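Local atomic coordinates of yeast glycogen phosphorylase (Saccharomyces cerevisiae, PDB entry 1YGP), a protein that belongs to the carbohydrate phosphorylase family of GT-B fold enzymes and carries pyridoxal-5'-phosphate between its two large domains. Residues Gly621-Tyr626 with Asn672-Ile677; Ser783-Leu788 with Ser810-Gly815. All blocks are in the same frame, centred on the assembly; numbering follows the deposited sequence.

Contact 1: Gly621-Tyr626 with Asn672-Ile677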
ATOM      1  N   GLY A 621      -9.650   4.941  45.607  1.00 17.00           N
ATOM      2  CA  GLY A 621     -10.948   4.543  46.082  1.00 18.91           C
ATOM      3  C   GLY A 621     -11.099   3.028  45.993  1.00 21.08           C
ATOM      4  O   GLY A 621     -11.677   2.464  46.930  1.00 19.56           O
ATOM      5  N   ILE A 622     -10.604   2.340  44.932  1.00 21.84           N
ATOM      6  CA  ILE A 622     -10.741   0.877  44.820  1.00 20.32           C
ATOM      7  C   ILE A 622      -9.965   0.209  45.918  1.00 20.39           C
ATOM      8  O   ILE A 622     -10.557  -0.583  46.656  1.00 21.70           O
ATOM      9  CB  ILE A 622     -10.218   0.244  43.496  1.00 18.11           C
ATOM     10  CG1 ILE A 622     -11.121   0.646  42.362  1.00 16.97           C
ATOM     11  CG2 ILE A 622     -10.248  -1.283  43.564  1.00 17.37           C
ATOM     12  CD1 ILE A 622     -10.802  -0.056  41.054  1.00 15.01           C
ATOM     13  N   ILE A 623      -8.671   0.530  46.027  1.00 21.92           N
ATOM     14  CA  ILE A 623      -7.848  -0.035  47.081  1.00 23.61           C
ATOM     15  C   ILE A 623      -8.503   0.226  48.425  1.00 23.25           C
ATOM     16  O   ILE A 623      -8.641  -0.755  49.155  1.00 26.92           O
ATOM     17  CB  ILE A 623      -6.433   0.561  47.087  1.00 23.27           C
ATOM     18  CG1 ILE A 623      -5.713   0.283  45.773  1.00 23.22           C
ATOM     19  CG2 ILE A 623      -5.642  -0.086  48.211  1.00 23.58           C
ATOM     20  CD1 ILE A 623      -4.367   1.013  45.658  1.00 21.29           C
ATOM     21  N   TYR A 624      -8.975   1.441  48.750  1.00 25.93           N
ATOM     22  CA  TYR A 624      -9.649   1.709  50.018  1.00 25.54           C
ATOM     23  C   TYR A 624     -10.756   0.693  50.270  1.00 25.42           C
ATOM     24  O   TYR A 624     -10.734   0.032  51.312  1.00 32.04           O
ATOM     25  CB  TYR A 624     -10.274   3.125  50.058  1.00 27.77           C
ATOM     26  CG  TYR A 624     -11.178   3.317  51.284  1.00 34.03           C
ATOM     27  CD1 TYR A 624     -10.621   3.562  52.543  1.00 31.60           C
ATOM     28  CD2 TYR A 624     -12.566   3.135  51.153  1.00 33.85           C
ATOM     29  CE1 TYR A 624     -11.451   3.609  53.664  1.00 36.53           C
ATOM     30  CE2 TYR A 624     -13.394   3.177  52.268  1.00 35.72           C
ATOM     31  CZ  TYR A 624     -12.829   3.413  53.518  1.00 38.32           C
ATOM     32  OH  TYR A 624     -13.659   3.464  54.622  1.00 41.07           O
ATOM     33  N   ARG A 625     -11.719   0.553  49.366  1.00 21.75           N
ATOM     34  CA  ARG A 625     -12.797  -0.388  49.547  1.00 19.29           C
ATOM     35  C   ARG A 625     -12.199  -1.764  49.795  1.00 20.97           C
ATOM     36  O   ARG A 625     -12.523  -2.337  50.830  1.00 23.24           O
ATOM     37  CB  ARG A 625     -13.673  -0.396  48.301  1.00 17.94           C
ATOM     38  CG  ARG A 625     -14.797  -1.430  48.357  1.00 17.29           C
ATOM     39  CD  ARG A 625     -15.467  -1.577  47.011  1.00 12.09           C
ATOM     40  NE  ARG A 625     -16.766  -0.928  46.958  1.00 11.91           N
ATOM     41  CZ  ARG A 625     -17.857  -1.661  46.704  1.00 19.21           C
ATOM     42  NH1 ARG A 625     -17.776  -2.993  46.513  1.00 20.36           N
ATOM     43  NH2 ARG A 625     -19.036  -1.057  46.582  1.00 12.81           N
ATOM     44  N   TYR A 626     -11.274  -2.266  48.974  1.00 19.86           N
ATOM     45  CA  TYR A 626     -10.665  -3.583  49.157  1.00 23.54           C
ATOM     46  C   TYR A 626     -10.063  -3.772  50.559  1.00 27.89           C
ATOM     47  O   TYR A 626     -10.292  -4.783  51.236  1.00 24.59           O
ATOM     48  CB  TYR A 626      -9.575  -3.788  48.111  1.00 16.29           C
ATOM     49  CG  TYR A 626      -8.862  -5.120  48.226  1.00 16.09           C
ATOM     50  CD1 TYR A 626      -9.567  -6.306  47.996  1.00 19.12           C
ATOM     51  CD2 TYR A 626      -7.495  -5.155  48.520  1.00 14.35           C
ATOM     52  CE1 TYR A 626      -8.900  -7.534  48.051  1.00 20.39           C
ATOM     53  CE2 TYR A 626      -6.823  -6.379  48.574  1.00 15.73           C
ATOM     54  CZ  TYR A 626      -7.529  -7.561  48.336  1.00 20.85           C
ATOM     55  OH  TYR A 626      -6.864  -8.776  48.349  1.00 24.11           O
ATOM     56  N   ASN A 672      -3.261  -2.277  36.960  1.00 21.08           N
ATOM     57  CA  ASN A 672      -2.997  -3.678  36.645  1.00 21.59           C
ATOM     58  C   ASN A 672      -2.559  -4.508  37.838  1.00 16.38           C
ATOM     59  O   ASN A 672      -2.949  -5.669  37.996  1.00 11.79           O
ATOM     60  CB  ASN A 672      -1.942  -3.755  35.547  1.00 25.51           C
ATOM     61  CG  ASN A 672      -2.532  -3.370  34.197  1.00 25.49           C
ATOM     62  OD1 ASN A 672      -3.567  -3.901  33.789  1.00 20.40           O
ATOM     63  ND2 ASN A 672      -1.922  -2.457  33.451  1.00 20.04           N
ATOM     64  N   CYS A 673      -1.806  -3.892  38.728  1.00 11.86           N
ATOM     65  CA  CYS A 673      -1.425  -4.529  39.964  1.00 17.85           C
ATOM     66  C   CYS A 673      -2.636  -4.748  40.888  1.00 23.00           C
ATOM     67  O   CYS A 673      -2.860  -5.851  41.431  1.00 24.19           O
ATOM     68  CB  CYS A 673      -0.391  -3.667  40.644  1.00 16.58           C
ATOM     69  SG  CYS A 673       1.141  -3.550  39.679  1.00 32.90           S
ATOM     70  N   VAL A 674      -3.466  -3.713  41.089  1.00 21.85           N
ATOM     71  CA  VAL A 674      -4.663  -3.830  41.909  1.00 17.93           C
ATOM     72  C   VAL A 674      -5.487  -4.981  41.351  1.00 19.92           C
ATOM     73  O   VAL A 674      -5.849  -5.884  42.099  1.00 23.14           O
ATOM     74  CB  VAL A 674      -5.461  -2.520  41.849  1.00 17.34           C
ATOM     75  CG1 VAL A 674      -6.809  -2.662  42.556  1.00 18.46           C
ATOM     76  CG2 VAL A 674      -4.645  -1.433  42.514  1.00 15.11           C
ATOM     77  N   ALA A 675      -5.699  -5.018  40.033  1.00 21.91           N
ATOM     78  CA  ALA A 675      -6.469  -6.072  39.399  1.00 23.43           C
ATOM     79  C   ALA A 675      -5.881  -7.439  39.663  1.00 24.38           C
ATOM     80  O   ALA A 675      -6.637  -8.376  39.925  1.00 25.81           O
ATOM     81  CB  ALA A 675      -6.526  -5.881  37.896  1.00 23.01           C
ATOM     82  N   ASP A 676      -4.559  -7.595  39.663  1.00 26.01           N
ATOM     83  CA  ASP A 676      -3.997  -8.894  39.953  1.00 27.42           C
ATOM     84  C   ASP A 676      -4.186  -9.367  41.367  1.00 26.65           C
ATOM     85  O   ASP A 676      -4.366 -10.568  41.531  1.00 29.76           O
ATOM     86  CB  ASP A 676      -2.514  -8.933  39.638  1.00 31.43           C
ATOM     87  CG  ASP A 676      -2.247  -9.282  38.178  1.00 37.60           C
ATOM     88  OD1 ASP A 676      -3.106  -9.886  37.522  1.00 42.20           O
ATOM     89  OD2 ASP A 676      -1.161  -8.958  37.695  1.00 42.89           O
ATOM     90  N   ILE A 677      -4.191  -8.525  42.394  1.00 26.89           N
ATOM     91  CA  ILE A 677      -4.398  -8.974  43.774  1.00 22.91           C
ATOM     92  C   ILE A 677      -5.885  -9.223  44.066  1.00 23.69           C
ATOM     93  O   ILE A 677      -6.277 -10.320  44.476  1.00 25.83           O
ATOM     94  CB  ILE A 677      -3.756  -7.891  44.680  1.00 17.19           C
ATOM     95  CG1 ILE A 677      -2.248  -8.089  44.555  1.00 17.21           C
ATOM     96  CG2 ILE A 677      -4.214  -7.959  46.127  1.00 13.03           C
ATOM     97  CD1 ILE A 677      -1.372  -6.946  45.126  1.00 20.64           C
TER
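V674 meets I622 and I623 with its two methyl branches, one for each isoleucine. Its CG1 lies 3.8 Å from the branch methyl CG2 of I622, while its CG2 is the same 3.8 Å from CG1 of I623 and only slightly farther from the CD1 that follows. With CG1 anti to the backbone N (chi1 173°), V674 splays its methyls over two successive residues of the other helix; a beta-branched side chain, short and forked, suits that task. One turn on, Y626 reaches I677. Y626 sets CG anti to its backbone N (chi1 179°), which sends the ring across toward I677, and the two side chains cross at about a right angle. The branch methyl CG2 of I677 approaches the outer end of the ring obliquely, 3.6 Å from OH and 3.9 Å from CE2. A long aromatic chain fits here because it spans the groove and still keeps its hydroxyl near polar partners, D681 and K630, in weak hydrogen bonds.

No hydrogen bond links the segments, which are held by van der Waals packing alone, most of it between apolar groups, burying 192 Å² in all. Their axes run nearly parallel, 22° apart, with a closest approach of 11.1 Å.

Helices 615-634 and 662-678 follow successive strands of the six-stranded parallel sheet. I622 packs down on strands 649-654 and 688-693, A675 touches V690 of the latter, and I623 also touches V787 and Y790 of helix 782-790.

Contact 2: Ser783-Leu788 with Ser810-Gly815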
ATOM      1  N   SER A 783      -8.247   7.593  55.678  1.00 40.53           N
ATOM      2  CA  SER A 783      -8.687   6.707  54.608  1.00 36.66           C
ATOM      3  C   SER A 783      -7.670   6.620  53.485  1.00 36.33           C
ATOM      4  O   SER A 783      -7.179   5.550  53.102  1.00 37.62           O
ATOM      5  CB  SER A 783     -10.011   7.242  54.098  1.00 35.65           C
ATOM      6  OG  SER A 783     -10.002   8.668  54.178  1.00 32.04           O
ATOM      7  N   LEU A 784      -7.312   7.830  53.053  1.00 34.93           N
ATOM      8  CA  LEU A 784      -6.340   8.004  51.999  1.00 32.88           C
ATOM      9  C   LEU A 784      -4.986   7.572  52.516  1.00 34.00           C
ATOM     10  O   LEU A 784      -4.240   6.904  51.793  1.00 35.08           O
ATOM     11  CB  LEU A 784      -6.247   9.452  51.558  1.00 26.60           C
ATOM     12  CG  LEU A 784      -5.389   9.657  50.337  1.00 23.75           C
ATOM     13  CD1 LEU A 784      -6.026   8.912  49.181  1.00 22.47           C
ATOM     14  CD2 LEU A 784      -5.269  11.131  50.011  1.00 25.14           C
ATOM     15  N   ASP A 785      -4.675   7.872  53.780  1.00 34.60           N
ATOM     16  CA  ASP A 785      -3.387   7.496  54.318  1.00 35.57           C
ATOM     17  C   ASP A 785      -3.248   5.989  54.418  1.00 34.00           C
ATOM     18  O   ASP A 785      -2.151   5.458  54.241  1.00 33.44           O
ATOM     19  CB  ASP A 785      -3.176   8.101  55.684  1.00 38.63           C
ATOM     20  CG  ASP A 785      -1.711   7.990  56.069  1.00 44.38           C
ATOM     21  OD1 ASP A 785      -0.860   8.552  55.368  1.00 49.88           O
ATOM     22  OD2 ASP A 785      -1.430   7.314  57.058  1.00 49.88           O
ATOM     23  N   SER A 786      -4.349   5.283  54.614  1.00 33.66           N
ATOM     24  CA  SER A 786      -4.313   3.844  54.643  1.00 34.86           C
ATOM     25  C   SER A 786      -3.925   3.396  53.249  1.00 34.72           C
ATOM     26  O   SER A 786      -2.934   2.670  53.132  1.00 39.93           O
ATOM     27  CB  SER A 786      -5.677   3.316  55.027  1.00 37.33           C
ATOM     28  OG  SER A 786      -6.010   3.816  56.319  1.00 42.97           O
ATOM     29  N   VAL A 787      -4.554   3.875  52.166  1.00 32.69           N
ATOM     30  CA  VAL A 787      -4.151   3.369  50.866  1.00 29.99           C
ATOM     31  C   VAL A 787      -2.759   3.830  50.493  1.00 29.18           C
ATOM     32  O   VAL A 787      -2.000   2.970  50.035  1.00 32.08           O
ATOM     33  CB  VAL A 787      -5.128   3.757  49.727  1.00 29.28           C
ATOM     34  CG1 VAL A 787      -6.361   2.950  49.952  1.00 31.51           C
ATOM     35  CG2 VAL A 787      -5.583   5.185  49.733  1.00 33.44           C
ATOM     36  N   LEU A 788      -2.307   5.063  50.744  1.00 22.65           N
ATOM     37  CA  LEU A 788      -0.951   5.403  50.338  1.00 23.49           C
ATOM     38  C   LEU A 788       0.128   4.588  51.059  1.00 26.93           C
ATOM     39  O   LEU A 788       1.115   4.184  50.435  1.00 25.35           O
ATOM     40  CB  LEU A 788      -0.711   6.904  50.524  1.00 13.66           C
ATOM     41  CG  LEU A 788      -1.535   7.822  49.590  1.00 16.61           C
ATOM     42  CD1 LEU A 788      -0.904   9.192  49.567  1.00 16.62           C
ATOM     43  CD2 LEU A 788      -1.527   7.333  48.146  1.00 11.77           C
ATOM     44  N   SER A 810       3.710  12.614  45.237  1.00 21.36           N
ATOM     45  CA  SER A 810       3.222  13.856  44.658  1.00 23.79           C
ATOM     46  C   SER A 810       2.119  14.379  45.577  1.00 25.76           C
ATOM     47  O   SER A 810       2.155  15.559  45.960  1.00 26.51           O
ATOM     48  CB  SER A 810       2.706  13.627  43.227  1.00 22.98           C
ATOM     49  OG  SER A 810       1.622  12.723  43.048  1.00 25.78           O
ATOM     50  N   ILE A 811       1.228  13.493  46.058  1.00 23.76           N
ATOM     51  CA  ILE A 811       0.136  13.871  46.955  1.00 24.88           C
ATOM     52  C   ILE A 811       0.674  14.290  48.313  1.00 29.00           C
ATOM     53  O   ILE A 811       0.483  15.421  48.761  1.00 29.90           O
ATOM     54  CB  ILE A 811      -0.862  12.702  47.174  1.00 20.40           C
ATOM     55  CG1 ILE A 811      -1.487  12.318  45.870  1.00 18.67           C
ATOM     56  CG2 ILE A 811      -1.960  13.115  48.127  1.00 20.20           C
ATOM     57  CD1 ILE A 811      -2.497  11.197  45.986  1.00 19.04           C
ATOM     58  N   LYS A 812       1.408  13.350  48.901  1.00 31.22           N
ATOM     59  CA  LYS A 812       1.954  13.440  50.240  1.00 30.64           C
ATOM     60  C   LYS A 812       3.085  14.436  50.445  1.00 30.82           C
ATOM     61  O   LYS A 812       3.413  14.732  51.595  1.00 29.19           O
ATOM     62  CB  LYS A 812       2.413  12.050  50.618  1.00 31.58           C
ATOM     63  CG  LYS A 812       2.448  11.799  52.081  1.00 34.22           C
ATOM     64  CD  LYS A 812       2.849  10.363  52.253  1.00 45.17           C
ATOM     65  CE  LYS A 812       3.012  10.063  53.737  1.00 55.10           C
ATOM     66  NZ  LYS A 812       4.073  10.875  54.318  1.00 60.45           N
ATOM     67  N   TYR A 813       3.745  14.942  49.394  1.00 30.85           N
ATOM     68  CA  TYR A 813       4.873  15.847  49.576  1.00 27.90           C
ATOM     69  C   TYR A 813       4.972  16.868  48.472  1.00 26.64           C
ATOM     70  O   TYR A 813       5.942  17.622  48.457  1.00 25.46           O
ATOM     71  CB  TYR A 813       6.236  15.123  49.596  1.00 27.26           C
ATOM     72  CG  TYR A 813       6.431  14.040  50.640  1.00 27.94           C
ATOM     73  CD1 TYR A 813       6.721  14.352  51.961  1.00 27.88           C
ATOM     74  CD2 TYR A 813       6.308  12.713  50.251  1.00 33.94           C
ATOM     75  CE1 TYR A 813       6.887  13.330  52.890  1.00 30.51           C
ATOM     76  CE2 TYR A 813       6.471  11.686  51.165  1.00 34.29           C
ATOM     77  CZ  TYR A 813       6.759  12.006  52.478  1.00 35.76           C
ATOM     78  OH  TYR A 813       6.918  10.975  53.377  1.00 46.21           O
ATOM     79  N   HIS A 814       4.140  16.957  47.440  1.00 29.89           N
ATOM     80  CA  HIS A 814       4.332  18.040  46.475  1.00 34.83           C
ATOM     81  C   HIS A 814       3.013  18.757  46.250  1.00 35.33           C
ATOM     82  O   HIS A 814       2.420  18.844  45.175  1.00 39.82           O
ATOM     83  CB  HIS A 814       4.905  17.473  45.166  1.00 36.71           C
ATOM     84  CG  HIS A 814       6.271  16.908  45.453  1.00 39.58           C
ATOM     85  ND1 HIS A 814       6.584  15.647  45.734  1.00 43.55           N
ATOM     86  CD2 HIS A 814       7.407  17.660  45.584  1.00 44.92           C
ATOM     87  CE1 HIS A 814       7.853  15.591  46.043  1.00 43.33           C
ATOM     88  NE2 HIS A 814       8.334  16.808  45.949  1.00 49.83           N
ATOM     89  N   GLY A 815       2.497  19.195  47.386  1.00 33.81           N
ATOM     90  CA  GLY A 815       1.287  19.980  47.447  1.00 32.43           C
ATOM     91  C   GLY A 815       0.022  19.382  46.859  1.00 28.55           C
ATOM     92  O   GLY A 815      -0.952  20.135  46.834  1.00 29.79           O
TER
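I811 and L788, the two residues most buried by this contact, meet where CD1 of L788 comes 4.2 Å from CB of I811. One turn earlier on the same helix face, L784 adds a second touch, its CD2 lying 4.3 Å from the branch methyl CG2 of I811. A leucine pair spaced four residues apart thus cradles a single isoleucine: the long leucines carry their methyls across a rather wide gap, and the stiff, beta-branched I811 offers them a bulky flank. I811 also packs on F620 of helix 615-634 and on V820 and S821 of helix 820-840.

K812, third in buried surface, works at the margin. Its chain is extended as far as CE, which passes 4.5 Å from OD1 of D785, then bends at the last bond (chi4 -62°). The opposite charges are near each other but not in contact, NZ being 5.6 Å from that oxygen, so any attraction is probably modest. Instead, NZ donates a hydrogen bond to OH of Y813, and CG of K812 lies over one face of that ring, toward its rim. Lysine serves well here, apolar along its chain and charged at its end.

Such a small apolar seam with a polar border is ordinary helix-helix packing, here between helices 782-790 and 805-813 of the C-terminal GT-B domain.

Overall arrangement
Contacts 1 and 2 lie about 16 Å apart, centre to centre. Contact 1 lies within the helices packed on the six-stranded sheet, and contact 2 lies beyond helix 615-634, which both its helices touch. I623 serves both contacts, packing on V674 and, through CG2, 3.6 Å from V787 CG1; beside it, Y624 CE1 meets S783 CB at 3.9 Å. Helix 782-790 therefore packs on helix 615-634 through V787 and S783, and on 810-815 through its leucines. None of the side chains joining either pair of segments belongs to the pyridoxal-5'-phosphate pocket. Contact 1 does pack on strand 688-693, which is followed a few residues on by the pocket residues Y696, N697 and V698.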